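Pgp2 (Campylobacter jejuni subsp. jejuni, PDB 6XJ6) is an LD-carboxypeptidase and peptidoglycan hydrolase that determines helical cell shape, binding peptidoglycan through a pocket on its accessory NTF2 domain. Local coordinates at residues S11-K16 with Q172-L177; P102-K107 with K205-M210; A178-W183 with Y250-Y255; N193-F198 with E213-M218. All coordinates share one frame; numbering follows the deposited sequence.

Interaction 1. Residues S11-K16 with Q172-L177; sequences SEIGDK and QIASLL
With CG1 opposite the carbonyl carbon (chi1 -69°) and CD1 extended beyond it (chi2 162°), I13 lays its terminal methyl against I173 and A174. This is helix-on-helix packing: the last turn of the N-terminal helix 6-13 rests on the long helix 170-188 of the NTF2-like part. I13 CD1 sits 3.7 Å from I173 CG2, the branch methyl that stands opposite the backbone N of its own residue, and the two isoleucine side chains meet at a slant. The same methyl also comes within 4.3 Å of A174 CB. Y22 of strand 22-23 touches both isoleucines and L10 also lies on A174, so the apolar seam continues past I13.

Just beyond, the helix breaks at G14, whose positive phi starts the exit, and a type II' turn from I13 to K16 follows. K16 folds back over this end: NZ donates to E12 O, in the carbonyl plane, and to I13 O. The latter oxygen is held from opposite faces, by K16 NZ at 3.2 Å and K16 N at 3.1 Å.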
loop_
_atom_site.group_PDB
_atom_site.type_symbol
_atom_site.label_atom_id
_atom_site.label_comp_id
_atom_site.label_asym_id
_atom_site.label_seq_id
_atom_site.Cartn_x
_atom_site.Cartn_y
_atom_site.Cartn_z
ATOM N N SER A 11 -9.767 -6.950 20.096
ATOM C CA SER A 11 -10.950 -7.796 20.200
ATOM C C SER A 11 -11.601 -7.998 18.837
ATOM O O SER A 11 -12.019 -9.112 18.501
ATOM C CB SER A 11 -11.938 -7.175 21.189
ATOM O OG SER A 11 -13.135 -7.920 21.243
ATOM N N GLU A 12 -11.689 -6.931 18.036
ATOM C CA GLU A 12 -12.285 -7.043 16.711
ATOM C C GLU A 12 -11.471 -7.969 15.819
ATOM O O GLU A 12 -12.037 -8.769 15.062
ATOM C CB GLU A 12 -12.389 -5.658 16.070
ATOM C CG GLU A 12 -13.296 -4.700 16.810
ATOM C CD GLU A 12 -14.738 -5.159 16.821
ATOM O OE1 GLU A 12 -15.387 -5.107 15.757
ATOM O OE2 GLU A 12 -15.218 -5.584 17.894
ATOM N N ILE A 13 -10.142 -7.869 15.889
ATOM C CA ILE A 13 -9.280 -8.718 15.073
ATOM C C ILE A 13 -9.399 -10.172 15.506
ATOM O O ILE A 13 -9.435 -11.082 14.670
ATOM C CB ILE A 13 -7.825 -8.213 15.140
ATOM C CG1 ILE A 13 -7.694 -6.871 14.419
ATOM C CG2 ILE A 13 -6.864 -9.231 14.534
ATOM C CD1 ILE A 13 -6.445 -6.113 14.786
ATOM N N GLY A 14 -9.451 -10.413 16.812
ATOM C CA GLY A 14 -9.574 -11.776 17.292
ATOM C C GLY A 14 -8.451 -12.651 16.778
ATOM O O GLY A 14 -7.278 -12.262 16.764
ATOM N N ASP A 15 -8.813 -13.854 16.337
ATOM C CA ASP A 15 -7.850 -14.832 15.854
ATOM C C ASP A 15 -7.678 -14.785 14.341
ATOM O O ASP A 15 -7.147 -15.733 13.755
ATOM C CB ASP A 15 -8.252 -16.237 16.308
ATOM C CG ASP A 15 -8.236 -16.385 17.810
ATOM O OD1 ASP A 15 -7.456 -15.666 18.472
ATOM O OD2 ASP A 15 -9.004 -17.216 18.329
ATOM N N LYS A 16 -8.106 -13.701 13.701
ATOM C CA LYS A 16 -7.985 -13.593 12.255
ATOM C C LYS A 16 -6.522 -13.581 11.832
ATOM O O LYS A 16 -5.644 -13.097 12.551
ATOM C CB LYS A 16 -8.662 -12.315 11.770
ATOM C CG LYS A 16 -10.161 -12.348 11.929
ATOM C CD LYS A 16 -10.791 -10.984 11.745
ATOM C CE LYS A 16 -12.249 -10.970 12.214
ATOM N NZ LYS A 16 -12.425 -11.337 13.655
ATOM N N GLN A 172 0.260 -4.275 16.234
ATOM C CA GLN A 172 0.564 -3.095 15.431
ATOM C C GLN A 172 -0.669 -2.602 14.678
ATOM O O GLN A 172 -0.919 -1.394 14.605
ATOM C CB GLN A 172 1.698 -3.416 14.452
ATOM C CG GLN A 172 3.046 -3.658 15.126
ATOM C CD GLN A 172 4.122 -4.196 14.180
ATOM O OE1 GLN A 172 3.867 -4.482 13.007
ATOM N NE2 GLN A 172 5.336 -4.339 14.698
ATOM N N ILE A 173 -1.442 -3.517 14.092
ATOM C CA ILE A 173 -2.666 -3.103 13.416
ATOM C C ILE A 173 -3.618 -2.452 14.408
ATOM O O ILE A 173 -4.219 -1.411 14.127
ATOM C CB ILE A 173 -3.307 -4.298 12.690
ATOM C CG1 ILE A 173 -2.414 -4.720 11.522
ATOM C CG2 ILE A 173 -4.731 -3.966 12.244
ATOM C CD1 ILE A 173 -2.965 -5.847 10.701
ATOM N N ALA A 174 -3.762 -3.054 15.590
ATOM C CA ALA A 174 -4.679 -2.514 16.587
ATOM C C ALA A 174 -4.234 -1.140 17.069
ATOM O O ALA A 174 -5.061 -0.229 17.226
ATOM C CB ALA A 174 -4.789 -3.483 17.760
ATOM N N SER A 175 -2.937 -0.973 17.334
ATOM C CA SER A 175 -2.460 0.328 17.786
ATOM C C SER A 175 -2.622 1.378 16.695
ATOM O O SER A 175 -2.995 2.523 16.975
ATOM C CB SER A 175 -1.009 0.237 18.259
ATOM O OG SER A 175 -0.116 0.058 17.175
ATOM N N LEU A 176 -2.362 1.005 15.439
ATOM C CA LEU A 176 -2.508 1.968 14.354
ATOM C C LEU A 176 -3.962 2.376 14.162
ATOM O O LEU A 176 -4.251 3.547 13.893
ATOM C CB LEU A 176 -1.927 1.405 13.058
ATOM C CG LEU A 176 -0.401 1.421 12.942
ATOM C CD1 LEU A 176 0.018 0.702 11.677
ATOM C CD2 LEU A 176 0.155 2.841 12.950
ATOM N N LEU A 177 -4.894 1.432 14.291
ATOM C CA LEU A 177 -6.305 1.784 14.166
ATOM C C LEU A 177 -6.736 2.728 15.277
ATOM O O LEU A 177 -7.491 3.679 15.038
ATOM C CB LEU A 177 -7.164 0.524 14.159
ATOM C CG LEU A 177 -7.159 -0.225 12.830
ATOM C CD1 LEU A 177 -7.679 -1.632 12.984
ATOM C CD2 LEU A 177 -8.002 0.535 11.819
#

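Interaction 2. Residues P102-K107 with K205-M210; sequences PNLLDK and KRFDKM
The backbones come closest at K107 and F207, with CA atoms 7.7 Å apart, where the first turn of helix 104-108 faces a type I turn running from R206 to K209. A capping box opens that helix, and the contact joins the L,D-transpeptidase catalytic domain to the NTF2-like domain at the protein surface. F207, near the start of the turn, reaches across and sets its ring against two side chains. L104, with CG anti to its backbone N (chi1 178°), brings CD1 to 3.3 Å from F207 CE2, a close apolar touch. Beside it, the methylenes of K107 cross the neighbouring part of the ring at a slant, K107 CB lying 3.8 Å from F207 CE1 and CD touching CZ; beyond CG the lysine chain is extended. L104 too approaches the ring obliquely.

Each segment also has bonds of its own. In the capping box, D106 N donates to N103 OD1 almost straight (172°), while N103 N returns a bond to D106 OD2; Y241 OH bonds to N103 ND2 and Y79 OH to D106 OD2. Across the turn, R206 grips D208 side-on, NE to OD1 and NH2 to OD2, a bidentate salt bridge. D208 OD1 also closes an Asx turn, taking M210 N at 3.0 Å from above the carboxylate plane.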
loop_
_atom_site.group_PDB
_atom_site.type_symbol
_atom_site.label_atom_id
_atom_site.label_comp_id
_atom_site.label_asym_id
_atom_site.label_seq_id
_atom_site.Cartn_x
_atom_site.Cartn_y
_atom_site.Cartn_z
ATOM N N PRO A 102 4.672 4.629 -9.586
ATOM C CA PRO A 102 4.999 5.020 -8.213
ATOM C C PRO A 102 3.755 5.385 -7.425
ATOM O O PRO A 102 2.855 6.050 -7.945
ATOM C CB PRO A 102 5.884 6.258 -8.409
ATOM C CG PRO A 102 5.366 6.873 -9.649
ATOM C CD PRO A 102 4.920 5.732 -10.534
ATOM N N ASN A 103 3.701 4.941 -6.174
ATOM C CA ASN A 103 2.607 5.327 -5.302
ATOM C C ASN A 103 2.898 6.701 -4.698
ATOM O O ASN A 103 3.908 7.347 -4.998
ATOM C CB ASN A 103 2.323 4.231 -4.272
ATOM C CG ASN A 103 3.440 4.057 -3.255
ATOM O OD1 ASN A 103 4.126 5.007 -2.889
ATOM N ND2 ASN A 103 3.606 2.833 -2.769
ATOM N N LEU A 104 1.985 7.172 -3.854
ATOM C CA LEU A 104 2.120 8.522 -3.312
ATOM C C LEU A 104 3.411 8.676 -2.516
ATOM O O LEU A 104 4.083 9.708 -2.604
ATOM C CB LEU A 104 0.914 8.857 -2.441
ATOM C CG LEU A 104 0.962 10.225 -1.765
ATOM C CD1 LEU A 104 0.916 11.344 -2.785
ATOM C CD2 LEU A 104 -0.182 10.334 -0.771
ATOM N N LEU A 105 3.763 7.676 -1.708
ATOM C CA LEU A 105 4.994 7.768 -0.930
ATOM C C LEU A 105 6.206 7.846 -1.849
ATOM O O LEU A 105 7.087 8.692 -1.664
ATOM C CB LEU A 105 5.100 6.575 0.021
ATOM C CG LEU A 105 6.341 6.552 0.915
ATOM C CD1 LEU A 105 6.336 7.704 1.906
ATOM C CD2 LEU A 105 6.426 5.220 1.635
ATOM N N ASP A 106 6.263 6.970 -2.849
ATOM C CA ASP A 106 7.304 7.057 -3.867
ATOM C C ASP A 106 7.384 8.465 -4.436
ATOM O O ASP A 106 8.473 9.037 -4.568
ATOM C CB ASP A 106 6.995 6.080 -5.002
ATOM C CG ASP A 106 7.035 4.620 -4.566
ATOM O OD1 ASP A 106 7.858 4.263 -3.701
ATOM O OD2 ASP A 106 6.251 3.827 -5.125
ATOM N N LYS A 107 6.235 9.037 -4.798
ATOM C CA LYS A 107 6.239 10.334 -5.471
ATOM C C LYS A 107 6.753 11.436 -4.555
ATOM O O LYS A 107 7.560 12.270 -4.977
ATOM C CB LYS A 107 4.842 10.678 -5.985
ATOM C CG LYS A 107 4.379 9.838 -7.165
ATOM C CD LYS A 107 2.964 10.218 -7.548
ATOM C CE LYS A 107 2.490 9.499 -8.788
ATOM N NZ LYS A 107 1.121 9.951 -9.145
ATOM N N LYS A 205 6.639 14.127 4.006
ATOM C CA LYS A 205 6.950 14.797 2.751
ATOM C C LYS A 205 5.672 15.027 1.954
ATOM O O LYS A 205 4.703 14.269 2.070
ATOM C CB LYS A 205 7.949 13.976 1.933
ATOM C CG LYS A 205 9.339 13.937 2.544
ATOM C CD LYS A 205 10.303 13.126 1.708
ATOM C CE LYS A 205 11.661 13.006 2.381
ATOM N NZ LYS A 205 11.697 11.919 3.400
ATOM N N ARG A 206 5.687 16.085 1.140
ATOM C CA ARG A 206 4.504 16.560 0.434
ATOM C C ARG A 206 4.879 16.966 -0.985
ATOM O O ARG A 206 6.024 17.326 -1.267
ATOM C CB ARG A 206 3.906 17.787 1.135
ATOM C CG ARG A 206 3.546 17.565 2.597
ATOM C CD ARG A 206 3.389 18.888 3.319
ATOM N NE ARG A 206 2.563 19.823 2.563
ATOM C CZ ARG A 206 1.237 19.878 2.621
ATOM N NH1 ARG A 206 0.560 19.052 3.409
ATOM N NH2 ARG A 206 0.583 20.766 1.890
ATOM N N PHE A 207 3.881 16.938 -1.876
ATOM C CA PHE A 207 4.099 17.394 -3.246
ATOM C C PHE A 207 4.615 18.825 -3.277
ATOM O O PHE A 207 5.488 19.160 -4.086
ATOM C CB PHE A 207 2.801 17.315 -4.047
ATOM C CG PHE A 207 2.456 15.937 -4.513
ATOM C CD1 PHE A 207 3.307 15.248 -5.361
ATOM C CD2 PHE A 207 1.268 15.342 -4.131
ATOM C CE1 PHE A 207 2.988 13.975 -5.797
ATOM C CE2 PHE A 207 0.940 14.074 -4.567
ATOM C CZ PHE A 207 1.801 13.390 -5.402
ATOM N N ASP A 208 4.070 19.693 -2.425
ATOM C CA ASP A 208 4.463 21.097 -2.437
ATOM C C ASP A 208 5.752 21.361 -1.671
ATOM O O ASP A 208 6.138 22.522 -1.521
ATOM C CB ASP A 208 3.321 21.994 -1.934
ATOM C CG ASP A 208 2.956 21.751 -0.477
ATOM O OD1 ASP A 208 3.711 21.076 0.250
ATOM O OD2 ASP A 208 1.893 22.251 -0.058
ATOM N N LYS A 209 6.421 20.315 -1.193
ATOM C CA LYS A 209 7.728 20.426 -0.550
ATOM C C LYS A 209 7.702 21.295 0.707
ATOM O O LYS A 209 8.743 21.798 1.141
ATOM C CB LYS A 209 8.798 20.907 -1.538
ATOM C CG LYS A 209 9.050 19.921 -2.670
ATOM C CD LYS A 209 10.066 20.445 -3.668
ATOM C CE LYS A 209 10.439 19.381 -4.692
ATOM N NZ LYS A 209 9.247 18.800 -5.374
ATOM N N MET A 210 6.536 21.479 1.320
ATOM C CA MET A 210 6.466 22.249 2.554
ATOM C C MET A 210 7.113 21.477 3.701
ATOM O O MET A 210 6.912 20.268 3.850
ATOM C CB MET A 210 5.008 22.545 2.905
ATOM C CG MET A 210 4.839 23.506 4.059
ATOM S SD MET A 210 3.114 23.767 4.512
ATOM C CE MET A 210 2.460 24.513 3.041
#

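Interaction 3. Residues A178-W183 with Y250-Y255; sequences ADLFTW and YRISFY
L180 and F254 bury more surface here than any other residues of the two segments, and I252 comes third. L180 points from the helix toward the strand and splits its two methyls between two partners. Its CG stands opposite the backbone N (chi1 -180°), which carries the fork down toward the sheet: CD1 reaches F254 CE2 at 3.9 Å, and CD2 meets I252 CG2 at 4.1 Å. L180 runs alongside both neighbours, heading the opposite way.

F254 has CG lying between its backbone N and carbonyl carbon (chi1 53°). In that setting the ring projects toward the helix, where L180 lies obliquely to it and W183 adds a second touch, W183 CZ3 to F254 CZ at 4.0 Å. The phenylalanine comes in at the edge of the indole, near its plane.

I252 and F254 are alternate residues of strand 249-260, so both side chains leave the same face of the curved antiparallel sheet, and helix 170-188 lies across that face, as in an NTF2-like fold. The short axes run 11.6 Å apart and cross at -51°. Strands 263-275 and 281-283 extend the buried layer: L271 touches L180, and M281 packs on both W183 and I252. F233 lies against F254 from strand 232-240. The indole is also pinned at its polar end, since W183 NE1 bonds to Y199 OH.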
loop_
_atom_site.group_PDB
_atom_site.type_symbol
_atom_site.label_atom_id
_atom_site.label_comp_id
_atom_site.label_asym_id
_atom_site.label_seq_id
_atom_site.Cartn_x
_atom_site.Cartn_y
_atom_site.Cartn_z
ATOM N N ALA A 178 -6.269 2.487 16.503
ATOM C CA ALA A 178 -6.567 3.413 17.586
ATOM C C ALA A 178 -5.972 4.787 17.304
ATOM O O ALA A 178 -6.620 5.812 17.548
ATOM C CB ALA A 178 -6.049 2.849 18.904
ATOM N N ASP A 179 -4.741 4.830 16.780
ATOM C CA ASP A 179 -4.136 6.108 16.415
ATOM C C ASP A 179 -4.918 6.788 15.299
ATOM O O ASP A 179 -5.128 8.008 15.328
ATOM C CB ASP A 179 -2.691 5.896 15.967
ATOM C CG ASP A 179 -1.752 5.585 17.111
ATOM O OD1 ASP A 179 -2.112 5.833 18.282
ATOM O OD2 ASP A 179 -0.630 5.103 16.826
ATOM N N LEU A 180 -5.344 6.015 14.297
ATOM C CA LEU A 180 -6.122 6.572 13.194
ATOM C C LEU A 180 -7.356 7.309 13.703
ATOM O O LEU A 180 -7.657 8.421 13.256
ATOM C CB LEU A 180 -6.532 5.449 12.245
ATOM C CG LEU A 180 -7.351 5.857 11.020
ATOM C CD1 LEU A 180 -6.493 6.638 10.039
ATOM C CD2 LEU A 180 -7.942 4.635 10.357
ATOM N N PHE A 181 -8.106 6.690 14.621
ATOM C CA PHE A 181 -9.327 7.326 15.103
ATOM C C PHE A 181 -9.037 8.458 16.082
ATOM O O PHE A 181 -9.854 9.377 16.218
ATOM C CB PHE A 181 -10.285 6.272 15.664
ATOM C CG PHE A 181 -11.016 5.543 14.587
ATOM C CD1 PHE A 181 -12.175 6.070 14.047
ATOM C CD2 PHE A 181 -10.506 4.378 14.054
ATOM C CE1 PHE A 181 -12.833 5.429 13.021
ATOM C CE2 PHE A 181 -11.160 3.732 13.022
ATOM C CZ PHE A 181 -12.326 4.259 12.506
ATOM N N THR A 182 -7.882 8.421 16.753
ATOM C CA THR A 182 -7.467 9.540 17.591
ATOM C C THR A 182 -7.086 10.734 16.730
ATOM O O THR A 182 -7.436 11.880 17.045
ATOM C CB THR A 182 -6.287 9.110 18.465
ATOM O OG1 THR A 182 -6.672 7.983 19.273
ATOM C CG2 THR A 182 -5.828 10.252 19.375
ATOM N N TRP A 183 -6.377 10.474 15.632
ATOM C CA TRP A 183 -6.063 11.512 14.657
ATOM C C TRP A 183 -7.335 12.082 14.038
ATOM O O TRP A 183 -7.471 13.303 13.890
ATOM C CB TRP A 183 -5.143 10.884 13.609
ATOM C CG TRP A 183 -4.892 11.630 12.321
ATOM C CD1 TRP A 183 -4.037 12.675 12.120
ATOM C CD2 TRP A 183 -5.452 11.319 11.044
ATOM N NE1 TRP A 183 -4.054 13.051 10.801
ATOM C CE2 TRP A 183 -4.914 12.229 10.118
ATOM C CE3 TRP A 183 -6.364 10.359 10.597
ATOM C CZ2 TRP A 183 -5.256 12.209 8.766
ATOM C CZ3 TRP A 183 -6.711 10.344 9.262
ATOM C CH2 TRP A 183 -6.157 11.265 8.360
ATOM N N TYR A 250 3.259 0.775 7.362
ATOM C CA TYR A 250 1.967 0.269 6.935
ATOM C C TYR A 250 1.336 1.270 5.987
ATOM O O TYR A 250 1.625 2.471 6.033
ATOM C CB TYR A 250 1.010 0.082 8.115
ATOM C CG TYR A 250 1.271 -1.140 8.962
ATOM C CD1 TYR A 250 2.268 -1.148 9.919
ATOM C CD2 TYR A 250 0.502 -2.281 8.817
ATOM C CE1 TYR A 250 2.492 -2.286 10.714
ATOM C CE2 TYR A 250 0.725 -3.402 9.588
ATOM C CZ TYR A 250 1.718 -3.398 10.530
ATOM O OH TYR A 250 1.918 -4.524 11.310
ATOM N N ARG A 251 0.457 0.751 5.130
ATOM C CA ARG A 251 -0.431 1.562 4.314
ATOM C C ARG A 251 -1.828 1.456 4.906
ATOM O O ARG A 251 -2.278 0.356 5.235
ATOM C CB ARG A 251 -0.443 1.075 2.869
ATOM C CG ARG A 251 -1.161 2.014 1.953
ATOM C CD ARG A 251 -1.333 1.428 0.580
ATOM N NE ARG A 251 -2.626 0.784 0.511
ATOM C CZ ARG A 251 -3.412 0.756 -0.556
ATOM N NH1 ARG A 251 -3.040 1.317 -1.698
ATOM N NH2 ARG A 251 -4.581 0.144 -0.473
ATOM N N ILE A 252 -2.496 2.593 5.062
ATOM C CA ILE A 252 -3.861 2.649 5.583
ATOM C C ILE A 252 -4.695 3.370 4.542
ATOM O O ILE A 252 -4.455 4.548 4.270
ATOM C CB ILE A 252 -3.935 3.398 6.923
ATOM C CG1 ILE A 252 -2.962 2.799 7.942
ATOM C CG2 ILE A 252 -5.378 3.367 7.449
ATOM C CD1 ILE A 252 -2.880 3.559 9.248
ATOM N N SER A 253 -5.675 2.681 3.970
ATOM C CA SER A 253 -6.579 3.291 3.010
ATOM C C SER A 253 -8.003 3.190 3.527
ATOM O O SER A 253 -8.357 2.256 4.254
ATOM C CB SER A 253 -6.457 2.652 1.618
ATOM O OG SER A 253 -6.792 1.279 1.631
ATOM N N PHE A 254 -8.818 4.169 3.166
ATOM C CA PHE A 254 -10.191 4.211 3.645
ATOM C C PHE A 254 -10.944 5.257 2.849
ATOM O O PHE A 254 -10.342 6.108 2.188
ATOM C CB PHE A 254 -10.264 4.523 5.146
ATOM C CG PHE A 254 -9.523 5.768 5.558
ATOM C CD1 PHE A 254 -10.177 6.978 5.667
ATOM C CD2 PHE A 254 -8.165 5.716 5.843
ATOM C CE1 PHE A 254 -9.498 8.116 6.051
ATOM C CE2 PHE A 254 -7.480 6.857 6.222
ATOM C CZ PHE A 254 -8.146 8.051 6.330
ATOM N N TYR A 255 -12.270 5.173 2.914
ATOM C CA TYR A 255 -13.144 6.199 2.367
ATOM C C TYR A 255 -13.465 7.206 3.456
ATOM O O TYR A 255 -13.725 6.839 4.607
ATOM C CB TYR A 255 -14.464 5.601 1.876
ATOM C CG TYR A 255 -14.389 4.797 0.602
ATOM C CD1 TYR A 255 -14.807 3.473 0.570
ATOM C CD2 TYR A 255 -13.925 5.365 -0.577
ATOM C CE1 TYR A 255 -14.754 2.734 -0.596
ATOM C CE2 TYR A 255 -13.868 4.631 -1.748
ATOM C CZ TYR A 255 -14.281 3.318 -1.751
ATOM O OH TYR A 255 -14.226 2.591 -2.919
#

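Interaction 4. Residues N193-F198 with E213-M218; sequences NTYLSF and EQFASM
L196 and F215 reach past one another where two helices of the NTF2-like domain pack: the short 192-196 against 212-223. L196 carries the contact with both of its methyls. Its CG sits opposite the carbonyl carbon (chi1 -67°), and chi2 of 173° sets CD1 anti to CA, with CD2 turned to the side. CD1 of L196 meets A216 CB at 3.5 Å, while L196 CD2 lies 3.6 Å from F215 CE2. A216, being small, admits the leucine close to the backbone, and L196 CA and A216 CA are 6.8 Å apart.

F215 begins its side chain alongside the other helix rather than at it; with CG anti to the backbone N (chi1 175°) the ring is thrown across, and L196 CD2 meets it obliquely. Y195 adopts much the same first torsion and brings its ring end to the far part of F215, Y195 CE1 and F215 CZ being 4.3 Å apart. Around them Y199, F204 and F223 continue an aromatic cluster, and Y195 OH bonds to K219.

On the far side of the helix, S197 turns its hydroxyl back on the chain: K280 NZ bonds to S197 OG, which itself donates to T194 O at 2.6 Å.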
loop_
_atom_site.group_PDB
_atom_site.type_symbol
_atom_site.label_atom_id
_atom_site.label_comp_id
_atom_site.label_asym_id
_atom_site.label_seq_id
_atom_site.Cartn_x
_atom_site.Cartn_y
_atom_site.Cartn_z
ATOM N N ASN A 193 -2.584 20.571 18.051
ATOM C CA ASN A 193 -1.415 19.932 18.648
ATOM C C ASN A 193 -1.519 18.412 18.590
ATOM O O ASN A 193 -0.554 17.729 18.229
ATOM C CB ASN A 193 -1.213 20.424 20.079
ATOM C CG ASN A 193 -0.773 21.874 20.132
ATOM O OD1 ASN A 193 -0.310 22.425 19.134
ATOM N ND2 ASN A 193 -0.914 22.497 21.296
ATOM N N THR A 194 -2.681 17.858 18.942
ATOM C CA THR A 194 -2.850 16.410 18.848
ATOM C C THR A 194 -2.750 15.944 17.401
ATOM O O THR A 194 -2.097 14.936 17.105
ATOM C CB THR A 194 -4.187 15.993 19.463
ATOM O OG1 THR A 194 -4.241 16.422 20.829
ATOM C CG2 THR A 194 -4.354 14.473 19.410
ATOM N N TYR A 195 -3.400 16.664 16.486
ATOM C CA TYR A 195 -3.351 16.313 15.068
ATOM C C TYR A 195 -1.911 16.250 14.573
ATOM O O TYR A 195 -1.496 15.261 13.956
ATOM C CB TYR A 195 -4.164 17.348 14.288
ATOM C CG TYR A 195 -4.099 17.269 12.778
ATOM C CD1 TYR A 195 -3.261 18.121 12.067
ATOM C CD2 TYR A 195 -4.904 16.390 12.059
ATOM C CE1 TYR A 195 -3.204 18.081 10.692
ATOM C CE2 TYR A 195 -4.853 16.343 10.673
ATOM C CZ TYR A 195 -4.005 17.198 10.000
ATOM O OH TYR A 195 -3.940 17.172 8.622
ATOM N N LEU A 196 -1.124 17.286 14.860
ATOM C CA LEU A 196 0.250 17.346 14.376
ATOM C C LEU A 196 1.150 16.289 15.000
ATOM O O LEU A 196 2.174 15.940 14.405
ATOM C CB LEU A 196 0.840 18.734 14.627
ATOM C CG LEU A 196 0.215 19.881 13.835
ATOM C CD1 LEU A 196 0.775 21.212 14.300
ATOM C CD2 LEU A 196 0.456 19.689 12.342
ATOM N N SER A 197 0.802 15.768 16.175
ATOM C CA SER A 197 1.621 14.734 16.800
ATOM C C SER A 197 1.682 13.454 15.976
ATOM O O SER A 197 2.535 12.602 16.250
ATOM C CB SER A 197 1.085 14.410 18.197
ATOM O OG SER A 197 -0.095 13.629 18.136
ATOM N N PHE A 198 0.807 13.289 14.988
ATOM C CA PHE A 198 0.788 12.087 14.171
ATOM C C PHE A 198 1.583 12.230 12.884
ATOM O O PHE A 198 1.518 11.342 12.032
ATOM C CB PHE A 198 -0.652 11.677 13.862
ATOM C CG PHE A 198 -1.401 11.194 15.066
ATOM C CD1 PHE A 198 -2.322 12.007 15.695
ATOM C CD2 PHE A 198 -1.157 9.935 15.583
ATOM C CE1 PHE A 198 -3.002 11.566 16.804
ATOM C CE2 PHE A 198 -1.833 9.488 16.699
ATOM C CZ PHE A 198 -2.755 10.307 17.314
ATOM N N GLU A 213 7.509 22.879 9.995
ATOM C CA GLU A 213 7.172 24.117 10.693
ATOM C C GLU A 213 6.082 24.884 9.953
ATOM O O GLU A 213 5.125 25.370 10.571
ATOM C CB GLU A 213 8.424 24.976 10.870
ATOM C CG GLU A 213 8.202 26.247 11.673
ATOM C CD GLU A 213 9.476 27.048 11.861
ATOM O OE1 GLU A 213 10.394 26.910 11.025
ATOM O OE2 GLU A 213 9.562 27.811 12.848
ATOM N N GLN A 214 6.196 24.983 8.626
ATOM C CA GLN A 214 5.189 25.692 7.843
ATOM C C GLN A 214 3.890 24.901 7.772
ATOM O O GLN A 214 2.801 25.483 7.802
ATOM C CB GLN A 214 5.726 25.983 6.442
ATOM C CG GLN A 214 6.677 27.171 6.387
ATOM C CD GLN A 214 7.916 26.971 7.241
ATOM O OE1 GLN A 214 8.171 27.732 8.176
ATOM N NE2 GLN A 214 8.696 25.943 6.921
ATOM N N PHE A 215 3.988 23.576 7.672
ATOM C CA PHE A 215 2.797 22.734 7.717
ATOM C C PHE A 215 2.053 22.917 9.033
ATOM O O PHE A 215 0.825 23.053 9.048
ATOM C CB PHE A 215 3.224 21.280 7.528
ATOM C CG PHE A 215 2.113 20.279 7.673
ATOM C CD1 PHE A 215 1.172 20.105 6.670
ATOM C CD2 PHE A 215 2.031 19.478 8.801
ATOM C CE1 PHE A 215 0.158 19.171 6.802
ATOM C CE2 PHE A 215 1.022 18.532 8.930
ATOM C CZ PHE A 215 0.091 18.378 7.931
ATOM N N ALA A 216 2.784 22.951 10.149
ATOM C CA ALA A 216 2.156 23.143 11.451
ATOM C C ALA A 216 1.413 24.470 11.516
ATOM O O ALA A 216 0.275 24.539 11.994
ATOM C CB ALA A 216 3.222 23.083 12.545
ATOM N N SER A 217 2.057 25.550 11.067
ATOM C CA SER A 217 1.420 26.860 11.111
ATOM C C SER A 217 0.245 26.940 10.143
ATOM O O SER A 217 -0.768 27.582 10.443
ATOM C CB SER A 217 2.453 27.944 10.812
ATOM O OG SER A 217 3.475 27.941 11.797
ATOM N N MET A 218 0.358 26.292 8.982
ATOM C CA MET A 218 -0.755 26.264 8.037
ATOM C C MET A 218 -1.961 25.562 8.639
ATOM O O MET A 218 -3.096 26.038 8.514
ATOM C CB MET A 218 -0.342 25.541 6.755
ATOM C CG MET A 218 -1.466 25.406 5.730
ATOM S SD MET A 218 -1.122 24.223 4.421
ATOM C CE MET A 218 -1.326 22.658 5.269
#

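Overall arrangement
Interactions 1 and 3 share helix 170-188, their centres 12 Å apart, and touch through Q172 OE1 and Y250 OH, so one helix carries the N-terminal helix on one stretch and sits on the antiparallel sheet with the next. Along the chain interaction 1 closes before 3 and 4 open, while interaction 2 crosses all three, its segments alternating with theirs. Interaction 4 is nested within interaction 3, about 17 Å away between centres, and meets it where W183 packs on Y195 and F198. The 205-210 loop touches helix 212-223 through R206 and M210 on F215. Interactions 1, 3 and 4 build the NTF2-like side, and interaction 2 joins it to the catalytic domain.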